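Local coordinates for vinylacetyl-CoA Delta-isomerase (Nitrosopumilus maritimus SCM1, PDB 6VJR), which probably acts as a 4-hydroxybutyryl-CoA dehydratase and vinylacetyl-CoA delta-isomerase, using bound FAD, a [4Fe-4S] cluster and iron, at residues S450-A453 with Q454-I458; Q457-R460 with Q461-V464; Q363-K366 with H367-R371; A278-L281 with V282-T286. All coordinates share one frame; numbering follows the deposited sequence.

Interaction 1: S450-A453 with Q454-I458; sequences SPQA and QRIQI. With FAD (flavin-adenine dinucleotide), chain F.
Arg455 N, Ile456 N and Gln457 N donate in turn to Pro451 O, Gln452 O and Ala453 O, the regular i to i+4 pattern of an alpha helix. This is the start of helix 451-461, within the 4-hydroxyphenylacetate 3-hydroxylase C-terminal family region, of the acyl-CoA dehydrogenase clan. The bond from Ile456 N to Gln452 O is 3.0 Å long, with an N-H...O angle of 160°.

The segment 450-453 also borders the flavin cofactor. Ser450 OG lies 3.4 Å from FAD C5' and is hydrogen-bonded to His446. Gln452 CB comes within 3.8 Å of FAD O2B. Asp382 of the third subunit, which binds the same FAD, packs on Ser450 and Pro451.

Gln454 folds back toward the helix start. Its CG is anti to the carbonyl carbon (chi1 -64°) and the chain bends at chi2. This places Gln454 OE1 3.4 Å from Pro451 CA; the same oxygen bonds His367. NE2 reaches Gly449 O.

Arg455 crosses Gln452 at about a right angle, with the amide and guanidinium planes 26° apart. Arg455 forms salt bridges to Asp324 and Glu328 of the second subunit, and its NH1 also bonds His367. The Ile456 and Gln452 side chains cross at about a right angle, with Ile456 CD1 4.2 Å from Gln452 CG. Where Arg455 passes Gln452, the aliphatic Arg455 CD carries the touch, 3.6 Å from Gln452 OE1.

Interaction 2: Q457-R460 with Q461-V464; sequences QIQR and QMQV
At the C-terminal end of helix 451-461, just before the chain turns into helix 464-475, Gln461 reaches back to the backbone of Gln457, its chain extended beyond CG. Gln461 NE2 donates to Gln457 O at 3.1 Å, nearly straight at 167°. The donor stands well above the carbonyl plane, 59° out of it, yet Gln457 O lies in the plane of the Gln461 amide. NE2 also has a weak bond to Asp359. The backbone bond is tighter than in an alpha helix: Gln461 N donates to Ile458 O at 3.0 Å, an i to i+3 step, and only weakly to Gln457 O. A leucine here would probably cost Gln457 O its straight side-chain bond, keeping the weak one from the backbone N, and lose the weak link to Asp359.

The two amides are turned obliquely against each other. Gln457 OE1 accepts from Arg460 NH2 at 2.8 Å, in the guanidinium plane. The same NH2 forms a salt bridge to Glu283.

Met462 CG sits between the backbone N and the carbonyl carbon (chi1 74°). From there the extended chain runs beside Gln459, pointing the same way, with Met462 CE 3.9 Å from Gln459 CG. Thr330 of the second subunit packs on Met462 and Ile458. Past the helix, Gln463 takes a positive phi, and a water joins the chain across the turn, 3.0 Å from Arg460 O and 2.9 Å from Gln463 N.

Interaction 3: Q363-K366 with H367-R371; sequences QVCK and HNVTR
His367 N donates to Gln363 O at 2.8 Å, and Asn368 N, Val369 N and Thr370 N follow on Val364 O, Cys365 O and Lys366 O. These are the last turns of helix 359-369, buried between helices 320-345 and 451-461 of the same chain and the second subunit.

The tight part lies along the helix. Asn368 runs beside Val364, pointing the same way, and Asn368 ND2 is 3.8 Å from Val364 CG1. The amide is held by the second subunit: OD1 bonds His331 there and ND2 bonds Thr335. Lys366, in the conformer described, crosses Thr370 at about a right angle, with Lys366 CE 3.7 Å from Thr370 CG2. Its NZ goes on to Ser444 O and Gly447 O. Lys366 also makes a cation-pi contact with the iron ligand Tyr293. Thr370 OG1 sits between the backbone N and the carbonyl carbon (chi1 75°). From that position Thr370 OG1 donates to His367 O at 2.7 Å and lies over one face of the His367 ring, toward its rim.

Between the two segments, the looser side is at Arg371, which is partly exposed and makes no contact with 363-366. Its guanidinium face rests on His367, with His367 CD2 3.9 Å above the centre. Arg371 forms a salt bridge to Glu328 of the second subunit.

The imidazole is fixed at both nitrogens. Arg455 NH1 meets NE2, and the Gln454 amide oxygen meets ND1. A cationic donor on one side and an oxygen on the other are consistent with a neutral ring carrying its proton on ND1.

Interaction 4: A278-L281 with V282-T286; sequences ASML and VERFT
Met280 and Arg284 lie side by side and point the same way, with the thioether laid over one face of the guanidinium. Met280 SD stands 3.5 Å above that plane, offset toward the rim, and is 3.7 Å from Arg284 CZ. The rest of the methionine follows the same face: Met280 CG is 3.7 Å from Arg284 NE, and Met280 CE is 3.8 Å from Arg284 NH2. Arg284 is extended from CG to NE, while Met280 has CG anti to the backbone N (chi1 178°) and bends at chi3, which takes CE out past the NH2 corner.

The pair is an i to i+4 contact in the first turns of helix 278-292, the helix that also carries the iron ligand His289. Its backbone bonds are regular, as from Arg284 N to Met280 O at 2.9 Å and 163°. Arg284 NH1 reaches helix 101-121, where it bonds Ser112 and forms a salt bridge to Glu116. An alanine in place of Arg284 would probably leave Glu116 without that partner and uncover the flank of Met280 SD.

Elsewhere on the helix, Val282 CG2 packs 3.3 Å from Ala278 O. Phe285 touches Met147 of the FAD site, and its ring meets that of His289 with the planes at about 10°.

In the fold
Interactions 1 and 2 share helix 451-461: the first is at its start beside FAD, the second at its outer end, away from the annotated sites. Interaction 3 is the buried one, its centre about 13 Å from the chain centre; the others are partly buried. It meets interaction 1 mainly through the polar bonds of His367, with Lys366 packed on Gln454. Interaction 4 touches no other chain, whereas the other three reach the second subunit. Glu283 ties it to Gln457 and, by a salt bridge, to Arg460. Interaction 1 combines cofactor contacts with charged bonds between subunits, interaction 2 is amide chemistry, interaction 3 mixes polar and apolar packing, and a sulfur-guanidinium contact marks interaction 4.

Interaction 1: S450-A453 with Q454-I458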
loop_
_atom_site.group_PDB
_atom_site.type_symbol
_atom_site.label_atom_id
_atom_site.label_comp_id
_atom_site.label_asym_id
_atom_site.label_seq_id
_atom_site.Cartn_x
_atom_site.Cartn_y
_atom_site.Cartn_z
ATOM N N SER A 450 -10.799 16.781 -6.236
ATOM C CA SER A 450 -9.660 16.212 -5.556
ATOM C C SER A 450 -10.095 15.005 -4.714
ATOM O O SER A 450 -11.286 14.847 -4.402
ATOM C CB SER A 450 -9.016 17.250 -4.712
ATOM O OG SER A 450 -8.696 18.432 -5.429
ATOM N N PRO A 451 -9.161 14.172 -4.197
ATOM C CA PRO A 451 -9.525 12.972 -3.457
ATOM C C PRO A 451 -10.517 13.224 -2.319
ATOM O O PRO A 451 -11.452 12.447 -2.091
ATOM C CB PRO A 451 -8.188 12.444 -2.923
ATOM C CG PRO A 451 -7.212 12.859 -4.018
ATOM C CD PRO A 451 -7.741 14.157 -4.563
ATOM N N GLN A 452 -10.336 14.318 -1.583
ATOM C CA GLN A 452 -11.156 14.538 -0.401
ATOM C C GLN A 452 -12.625 14.678 -0.786
ATOM O O GLN A 452 -13.494 14.295 -0.008
ATOM C CB GLN A 452 -10.673 15.733 0.413
ATOM C CG GLN A 452 -11.370 15.876 1.761
ATOM C CD GLN A 452 -11.062 14.775 2.762
ATOM O OE1 GLN A 452 -10.297 13.807 2.570
ATOM N NE2 GLN A 452 -11.796 14.872 3.840
ATOM N N ALA A 453 -12.880 15.192 -2.000
ATOM C CA ALA A 453 -14.261 15.376 -2.443
ATOM C C ALA A 453 -14.974 14.032 -2.585
ATOM O O ALA A 453 -16.138 13.923 -2.215
ATOM C CB ALA A 453 -14.319 16.101 -3.770
ATOM N N GLN A 454 -14.257 13.008 -3.072
ATOM C CA GLN A 454 -14.822 11.670 -3.128
ATOM C C GLN A 454 -15.102 11.102 -1.753
ATOM O O GLN A 454 -16.114 10.435 -1.537
ATOM C CB GLN A 454 -14.064 10.579 -3.884
ATOM C CG GLN A 454 -13.939 10.845 -5.356
ATOM C CD GLN A 454 -12.641 11.562 -5.577
ATOM O OE1 GLN A 454 -11.515 11.037 -5.404
ATOM N NE2 GLN A 454 -12.855 12.764 -6.040
ATOM N N ARG A 455 -14.167 11.318 -0.804
ATOM C CA ARG A 455 -14.339 10.805 0.537
ATOM C C ARG A 455 -15.580 11.382 1.200
ATOM O O ARG A 455 -16.334 10.648 1.837
ATOM C CB ARG A 455 -13.052 10.996 1.326
ATOM C CG ARG A 455 -11.859 10.290 0.679
ATOM C CD ARG A 455 -10.607 10.336 1.575
ATOM N NE ARG A 455 -10.634 9.310 2.618
ATOM C CZ ARG A 455 -10.290 8.027 2.494
ATOM N NH1 ARG A 455 -9.983 7.539 1.304
ATOM N NH2 ARG A 455 -10.284 7.260 3.570
ATOM N N ILE A 456 -15.818 12.679 1.011
ATOM C CA ILE A 456 -17.004 13.294 1.579
ATOM C C ILE A 456 -18.271 12.699 0.939
ATOM O O ILE A 456 -19.250 12.419 1.639
ATOM C CB ILE A 456 -16.938 14.820 1.429
ATOM C CG1 ILE A 456 -15.792 15.401 2.260
ATOM C CG2 ILE A 456 -18.276 15.465 1.773
ATOM C CD1 ILE A 456 -15.454 16.832 1.916
ATOM N N GLN A 457 -18.239 12.406 -0.366
ATOM C CA GLN A 457 -19.425 11.861 -1.012
ATOM C C GLN A 457 -19.648 10.388 -0.632
ATOM O O GLN A 457 -20.791 9.948 -0.514
ATOM C CB GLN A 457 -19.310 12.008 -2.524
ATOM C CG GLN A 457 -20.567 11.679 -3.289
ATOM C CD GLN A 457 -21.730 12.634 -3.097
ATOM O OE1 GLN A 457 -21.691 13.646 -2.344
ATOM N NE2 GLN A 457 -22.798 12.253 -3.811
ATOM N N ILE A 458 -18.568 9.618 -0.414
ATOM C CA ILE A 458 -18.717 8.274 0.119
ATOM C C ILE A 458 -19.360 8.360 1.503
ATOM O O ILE A 458 -20.274 7.605 1.818
ATOM C CB ILE A 458 -17.383 7.550 0.139
ATOM C CG1 ILE A 458 -16.891 7.261 -1.312
ATOM C CG2 ILE A 458 -17.489 6.278 0.959
ATOM C CD1 ILE A 458 -15.426 6.826 -1.387
HETATM P PA FAD F . -7.904 23.000 -4.830
HETATM O O1A FAD F . -9.346 23.066 -4.537
HETATM O O2A FAD F . -7.107 24.225 -4.626
HETATM O O5B FAD F . -7.361 21.703 -4.083
HETATM C C5B FAD F . -6.046 21.660 -3.475
HETATM C C4B FAD F . -6.136 20.866 -2.205
HETATM O O4B FAD F . -6.861 21.630 -1.211
HETATM C C3B FAD F . -6.837 19.496 -2.286
HETATM O O3B FAD F . -6.190 18.554 -1.427
HETATM C C2B FAD F . -8.240 19.799 -1.774
HETATM O O2B FAD F . -8.975 18.703 -1.250
HETATM C C1B FAD F . -7.938 20.851 -0.704
HETATM N N9A FAD F . -9.043 21.768 -0.457
HETATM C C8A FAD F . -9.583 22.739 -1.274
HETATM N N7A FAD F . -10.561 23.427 -0.741
HETATM C C5A FAD F . -10.704 22.858 0.511
HETATM C C6A FAD F . -11.585 23.139 1.576
HETATM N N6A FAD F . -12.471 24.136 1.539
HETATM N N1A FAD F . -11.517 22.347 2.670
HETATM C C2A FAD F . -10.586 21.376 2.701
HETATM N N3A FAD F . -9.681 21.038 1.786
HETATM C C4A FAD F . -9.792 21.818 0.693
HETATM N N1 FAD F . -12.614 21.547 -14.454
HETATM C C2 FAD F . -13.597 21.948 -15.327
HETATM O O2 FAD F . -14.586 22.604 -14.966
HETATM N N3 FAD F . -13.514 21.546 -16.647
HETATM C C4 FAD F . -12.516 20.804 -17.210
HETATM O O4 FAD F . -12.470 20.588 -18.409
HETATM C C4X FAD F . -11.437 20.476 -16.292
HETATM N N5 FAD F . -10.398 19.777 -16.760
HETATM C C5X FAD F . -9.290 19.667 -15.947
HETATM C C6 FAD F . -8.087 19.153 -16.453
HETATM C C7 FAD F . -6.941 19.073 -15.676
HETATM C C7M FAD F . -5.643 18.613 -16.293
HETATM C C8 FAD F . -7.018 19.377 -14.302
HETATM C C8M FAD F . -5.823 19.192 -13.413
HETATM C C9 FAD F . -8.207 19.801 -13.756
HETATM C C9A FAD F . -9.347 19.983 -14.579
HETATM N N10 FAD F . -10.530 20.531 -14.085
HETATM C C10 FAD F . -11.583 20.884 -14.929
HETATM C "C1'" FAD F . -10.463 21.106 -12.727
HETATM C "C2'" FAD F . -10.616 20.175 -11.549
HETATM O "O2'" FAD F . -12.010 19.908 -11.387
HETATM C "C3'" FAD F . -10.043 20.835 -10.286
HETATM O "O3'" FAD F . -8.639 20.854 -10.457
HETATM C "C4'" FAD F . -10.477 20.195 -8.958
HETATM O "O4'" FAD F . -11.863 20.455 -8.698
HETATM C "C5'" FAD F . -9.662 20.688 -7.777
HETATM O "O5'" FAD F . -9.771 22.098 -7.677
HETATM P P FAD F . -8.506 23.004 -7.639
HETATM O O1P FAD F . -7.622 22.769 -8.782
HETATM O O2P FAD F . -8.981 24.374 -7.387
HETATM O O3P FAD F . -7.649 22.548 -6.364
#

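Interaction 2: Q457-R460 with Q461-V464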
loop_
_atom_site.group_PDB
_atom_site.type_symbol
_atom_site.label_atom_id
_atom_site.label_comp_id
_atom_site.label_asym_id
_atom_site.label_seq_id
_atom_site.Cartn_x
_atom_site.Cartn_y
_atom_site.Cartn_z
ATOM N N GLN A 457 -18.239 12.406 -0.366
ATOM C CA GLN A 457 -19.425 11.861 -1.012
ATOM C C GLN A 457 -19.648 10.388 -0.632
ATOM O O GLN A 457 -20.791 9.948 -0.514
ATOM C CB GLN A 457 -19.310 12.008 -2.524
ATOM C CG GLN A 457 -20.567 11.679 -3.289
ATOM C CD GLN A 457 -21.730 12.634 -3.097
ATOM O OE1 GLN A 457 -21.691 13.646 -2.344
ATOM N NE2 GLN A 457 -22.798 12.253 -3.811
ATOM N N ILE A 458 -18.568 9.618 -0.414
ATOM C CA ILE A 458 -18.717 8.274 0.119
ATOM C C ILE A 458 -19.360 8.360 1.503
ATOM O O ILE A 458 -20.274 7.605 1.818
ATOM C CB ILE A 458 -17.383 7.550 0.139
ATOM C CG1 ILE A 458 -16.891 7.261 -1.312
ATOM C CG2 ILE A 458 -17.489 6.278 0.959
ATOM C CD1 ILE A 458 -15.426 6.826 -1.387
ATOM N N GLN A 459 -18.847 9.247 2.362
ATOM C CA GLN A 459 -19.382 9.448 3.699
ATOM C C GLN A 459 -20.886 9.688 3.689
ATOM O O GLN A 459 -21.581 9.129 4.521
ATOM C CB GLN A 459 -18.611 10.544 4.419
ATOM C CG GLN A 459 -19.001 10.760 5.872
ATOM C CD GLN A 459 -18.066 11.743 6.540
ATOM O OE1 GLN A 459 -17.291 11.391 7.418
ATOM N NE2 GLN A 459 -18.001 12.948 6.058
ATOM N N ARG A 460 -21.355 10.520 2.750
ATOM C CA ARG A 460 -22.755 10.856 2.646
ATOM C C ARG A 460 -23.630 9.641 2.340
ATOM O O ARG A 460 -24.818 9.659 2.680
ATOM C CB ARG A 460 -22.974 11.978 1.626
ATOM C CG ARG A 460 -22.476 13.316 2.146
ATOM C CD ARG A 460 -22.675 14.414 1.113
ATOM N NE ARG A 460 -24.118 14.604 0.934
ATOM C CZ ARG A 460 -24.840 14.550 -0.188
ATOM N NH1 ARG A 460 -26.132 14.834 -0.122
ATOM N NH2 ARG A 460 -24.299 14.217 -1.353
ATOM N N GLN A 461 -23.083 8.642 1.655
ATOM C CA GLN A 461 -23.871 7.535 1.159
ATOM C C GLN A 461 -23.596 6.178 1.809
ATOM O O GLN A 461 -24.214 5.196 1.421
ATOM C CB GLN A 461 -23.519 7.393 -0.334
ATOM C CG GLN A 461 -23.951 8.561 -1.205
ATOM C CD GLN A 461 -23.540 8.306 -2.635
ATOM O OE1 GLN A 461 -24.260 7.685 -3.441
ATOM N NE2 GLN A 461 -22.314 8.687 -2.936
ATOM N N MET A 462 -22.665 6.101 2.769
ATOM C CA MET A 462 -22.120 4.844 3.249
ATOM C C MET A 462 -22.973 4.151 4.327
ATOM O O MET A 462 -22.583 3.067 4.807
ATOM C CB MET A 462 -20.684 5.067 3.722
ATOM C CG MET A 462 -20.533 5.789 5.010
ATOM S SD MET A 462 -18.759 5.977 5.307
ATOM C CE MET A 462 -18.925 6.985 6.779
ATOM N N GLN A 463 -24.127 4.718 4.699
ATOM C CA GLN A 463 -25.146 4.064 5.536
ATOM C C GLN A 463 -24.541 3.433 6.799
ATOM O O GLN A 463 -24.763 2.266 7.121
ATOM C CB GLN A 463 -25.893 3.038 4.691
ATOM C CG GLN A 463 -26.735 3.706 3.627
ATOM C CD GLN A 463 -27.574 2.754 2.812
ATOM O OE1 GLN A 463 -27.225 2.408 1.676
ATOM N NE2 GLN A 463 -28.650 2.287 3.414
ATOM N N VAL A 464 -23.780 4.250 7.539
ATOM C CA VAL A 464 -23.192 3.833 8.803
ATOM C C VAL A 464 -24.245 3.335 9.803
ATOM O O VAL A 464 -24.039 2.323 10.456
ATOM C CB VAL A 464 -22.367 4.957 9.442
ATOM C CG1 VAL A 464 -21.774 4.520 10.771
ATOM C CG2 VAL A 464 -21.277 5.395 8.538
HETATM O O HOH W 1 -25.630 7.110 4.067
#

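Interaction 3: Q363-K366 with H367-R371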
loop_
_atom_site.group_PDB
_atom_site.type_symbol
_atom_site.label_atom_id
_atom_site.label_comp_id
_atom_site.label_asym_id
_atom_site.label_seq_id
_atom_site.Cartn_x
_atom_site.Cartn_y
_atom_site.Cartn_z
ATOM N N GLN A 363 -17.744 7.112 -7.116
ATOM C CA GLN A 363 -16.743 7.623 -6.166
ATOM C C GLN A 363 -15.597 6.643 -6.064
ATOM O O GLN A 363 -14.427 7.025 -5.968
ATOM C CB GLN A 363 -17.345 7.876 -4.792
ATOM C CG GLN A 363 -18.597 8.725 -4.766
ATOM C CD GLN A 363 -18.434 10.014 -5.505
ATOM O OE1 GLN A 363 -17.392 10.695 -5.399
ATOM N NE2 GLN A 363 -19.487 10.373 -6.231
ATOM N N VAL A 364 -15.939 5.365 -6.005
ATOM C CA VAL A 364 -14.940 4.316 -5.891
ATOM C C VAL A 364 -14.033 4.254 -7.124
ATOM O O VAL A 364 -12.832 4.088 -7.026
ATOM C CB VAL A 364 -15.693 2.995 -5.630
ATOM C CG1 VAL A 364 -14.721 1.832 -5.728
ATOM C CG2 VAL A 364 -16.436 3.012 -4.297
ATOM N N CYS A 365 -14.617 4.373 -8.321
ATOM C CA CYS A 365 -13.846 4.420 -9.548
ATOM C C CYS A 365 -12.818 5.554 -9.463
ATOM O O CYS A 365 -11.607 5.367 -9.579
ATOM C CB CYS A 365 -14.759 4.587 -10.744
ATOM S SG CYS A 365 -13.869 4.701 -12.319
ATOM N N LYS A 366 -13.292 6.762 -9.248
ATOM C CA LYS A 366 -12.414 7.928 -9.237
ATOM C C LYS A 366 -11.401 7.842 -8.096
ATOM O O LYS A 366 -10.248 8.217 -8.274
ATOM C CB LYS A 366 -13.286 9.179 -9.137
ATOM C CG LYS A 366 -12.536 10.354 -8.578
ATOM C CD LYS A 366 -11.538 10.975 -9.536
ATOM C CE LYS A 366 -10.995 12.170 -8.868
ATOM N NZ LYS A 366 -9.924 12.843 -9.562
ATOM N N HIS A 367 -11.828 7.394 -6.916
ATOM C CA HIS A 367 -10.873 7.347 -5.801
ATOM C C HIS A 367 -9.706 6.424 -6.118
ATOM O O HIS A 367 -8.551 6.745 -5.782
ATOM C CB HIS A 367 -11.556 7.085 -4.469
ATOM C CG HIS A 367 -10.856 7.714 -3.322
ATOM N ND1 HIS A 367 -10.712 9.087 -3.255
ATOM C CD2 HIS A 367 -10.229 7.219 -2.244
ATOM C CE1 HIS A 367 -10.075 9.381 -2.103
ATOM N NE2 HIS A 367 -9.765 8.269 -1.493
ATOM N N ASN A 368 -9.995 5.276 -6.746
ATOM C CA ASN A 368 -8.936 4.400 -7.215
ATOM C C ASN A 368 -8.061 5.078 -8.274
ATOM O O ASN A 368 -6.847 4.846 -8.333
ATOM C CB ASN A 368 -9.457 3.027 -7.600
ATOM C CG ASN A 368 -9.873 2.234 -6.389
ATOM O OD1 ASN A 368 -9.139 2.175 -5.385
ATOM N ND2 ASN A 368 -11.023 1.587 -6.450
ATOM N N VAL A 369 -8.708 5.797 -9.205
ATOM C CA VAL A 369 -7.993 6.569 -10.223
ATOM C C VAL A 369 -6.971 7.531 -9.601
ATOM O O VAL A 369 -5.920 7.784 -10.196
ATOM C CB VAL A 369 -9.002 7.275 -11.151
ATOM C CG1 VAL A 369 -8.402 8.369 -12.016
ATOM C CG2 VAL A 369 -9.700 6.244 -12.012
ATOM N N THR A 370 -7.263 8.082 -8.408
ATOM C CA THR A 370 -6.348 9.036 -7.751
ATOM C C THR A 370 -5.066 8.356 -7.265
ATOM O O THR A 370 -4.096 9.069 -6.939
ATOM C CB THR A 370 -6.984 9.851 -6.612
ATOM O OG1 THR A 370 -7.135 9.014 -5.459
ATOM C CG2 THR A 370 -8.288 10.534 -7.035
ATOM N N ARG A 371 -5.093 7.018 -7.188
ATOM C CA ARG A 371 -3.999 6.221 -6.632
ATOM C C ARG A 371 -3.244 5.435 -7.711
ATOM O O ARG A 371 -2.022 5.497 -7.810
ATOM C CB ARG A 371 -4.593 5.271 -5.580
ATOM C CG ARG A 371 -5.153 5.982 -4.360
ATOM C CD ARG A 371 -5.900 5.051 -3.427
ATOM N NE ARG A 371 -6.248 5.725 -2.178
ATOM C CZ ARG A 371 -6.921 5.187 -1.173
ATOM N NH1 ARG A 371 -7.363 3.964 -1.240
ATOM N NH2 ARG A 371 -7.142 5.872 -0.068
#

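Interaction 4: A278-L281 with V282-T286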
loop_
_atom_site.group_PDB
_atom_site.type_symbol
_atom_site.label_atom_id
_atom_site.label_comp_id
_atom_site.label_asym_id
_atom_site.label_seq_id
_atom_site.Cartn_x
_atom_site.Cartn_y
_atom_site.Cartn_z
ATOM N N ALA A 278 -27.687 24.372 -7.415
ATOM C CA ALA A 278 -26.277 24.266 -7.762
ATOM C C ALA A 278 -25.669 22.950 -7.274
ATOM O O ALA A 278 -24.933 22.295 -8.021
ATOM C CB ALA A 278 -25.472 25.441 -7.260
ATOM N N SER A 279 -25.981 22.550 -6.037
ATOM C CA SER A 279 -25.416 21.330 -5.476
ATOM C C SER A 279 -25.903 20.116 -6.271
ATOM O O SER A 279 -25.130 19.207 -6.535
ATOM C CB SER A 279 -25.720 21.211 -4.003
ATOM O OG SER A 279 -27.123 21.177 -3.805
ATOM N N MET A 280 -27.161 20.129 -6.732
ATOM C CA MET A 280 -27.671 19.024 -7.552
ATOM C C MET A 280 -26.863 18.874 -8.854
ATOM O O MET A 280 -26.450 17.767 -9.251
ATOM C CB MET A 280 -29.146 19.235 -7.890
ATOM C CG MET A 280 -29.720 18.163 -8.758
ATOM S SD MET A 280 -31.446 18.410 -9.231
ATOM C CE MET A 280 -32.295 18.200 -7.658
ATOM N N LEU A 281 -26.597 20.013 -9.508
ATOM C CA LEU A 281 -25.887 19.984 -10.774
ATOM C C LEU A 281 -24.471 19.471 -10.530
ATOM O O LEU A 281 -23.968 18.666 -11.299
ATOM C CB LEU A 281 -25.864 21.351 -11.437
ATOM C CG LEU A 281 -25.094 21.410 -12.753
ATOM C CD1 LEU A 281 -25.707 20.446 -13.762
ATOM C CD2 LEU A 281 -25.119 22.855 -13.241
ATOM N N VAL A 282 -23.787 20.001 -9.519
ATOM C CA VAL A 282 -22.417 19.535 -9.256
ATOM C C VAL A 282 -22.370 18.037 -8.934
ATOM O O VAL A 282 -21.506 17.299 -9.409
ATOM C CB VAL A 282 -21.804 20.359 -8.128
ATOM C CG1 VAL A 282 -20.454 19.840 -7.692
ATOM C CG2 VAL A 282 -21.694 21.839 -8.473
ATOM N N GLU A 283 -23.301 17.599 -8.077
ATOM C CA GLU A 283 -23.412 16.197 -7.698
ATOM C C GLU A 283 -23.583 15.307 -8.917
ATOM O O GLU A 283 -22.925 14.287 -9.047
ATOM C CB GLU A 283 -24.563 15.978 -6.726
ATOM C CG GLU A 283 -24.696 14.544 -6.237
ATOM C CD GLU A 283 -25.649 14.396 -5.046
ATOM O OE1 GLU A 283 -25.404 13.583 -4.139
ATOM O OE2 GLU A 283 -26.625 15.143 -4.971
ATOM N N ARG A 284 -24.522 15.671 -9.792
ATOM C CA ARG A 284 -24.767 14.827 -10.934
ATOM C C ARG A 284 -23.683 14.873 -11.997
ATOM O O ARG A 284 -23.346 13.832 -12.561
ATOM C CB ARG A 284 -26.157 15.125 -11.472
ATOM C CG ARG A 284 -27.254 14.827 -10.467
ATOM C CD ARG A 284 -28.613 14.940 -11.066
ATOM N NE ARG A 284 -29.585 14.713 -10.004
ATOM C CZ ARG A 284 -30.868 14.896 -10.113
ATOM N NH1 ARG A 284 -31.368 15.233 -11.274
ATOM N NH2 ARG A 284 -31.645 14.712 -9.066
ATOM N N PHE A 285 -23.107 16.045 -12.248
ATOM C CA PHE A 285 -21.986 16.153 -13.162
ATOM C C PHE A 285 -20.832 15.282 -12.682
ATOM O O PHE A 285 -20.266 14.470 -13.447
ATOM C CB PHE A 285 -21.524 17.590 -13.337
ATOM C CG PHE A 285 -20.211 17.668 -14.071
ATOM C CD1 PHE A 285 -20.142 17.378 -15.418
ATOM C CD2 PHE A 285 -19.032 17.799 -13.353
ATOM C CE1 PHE A 285 -18.943 17.434 -16.083
ATOM C CE2 PHE A 285 -17.809 17.814 -14.006
ATOM C CZ PHE A 285 -17.756 17.606 -15.365
ATOM N N THR A 286 -20.485 15.457 -11.409
ATOM C CA THR A 286 -19.402 14.672 -10.843
ATOM C C THR A 286 -19.727 13.181 -10.790
ATOM O O THR A 286 -18.820 12.355 -10.921
ATOM C CB THR A 286 -18.886 15.197 -9.499
ATOM O OG1 THR A 286 -19.920 15.169 -8.512
ATOM C CG2 THR A 286 -18.280 16.580 -9.652
#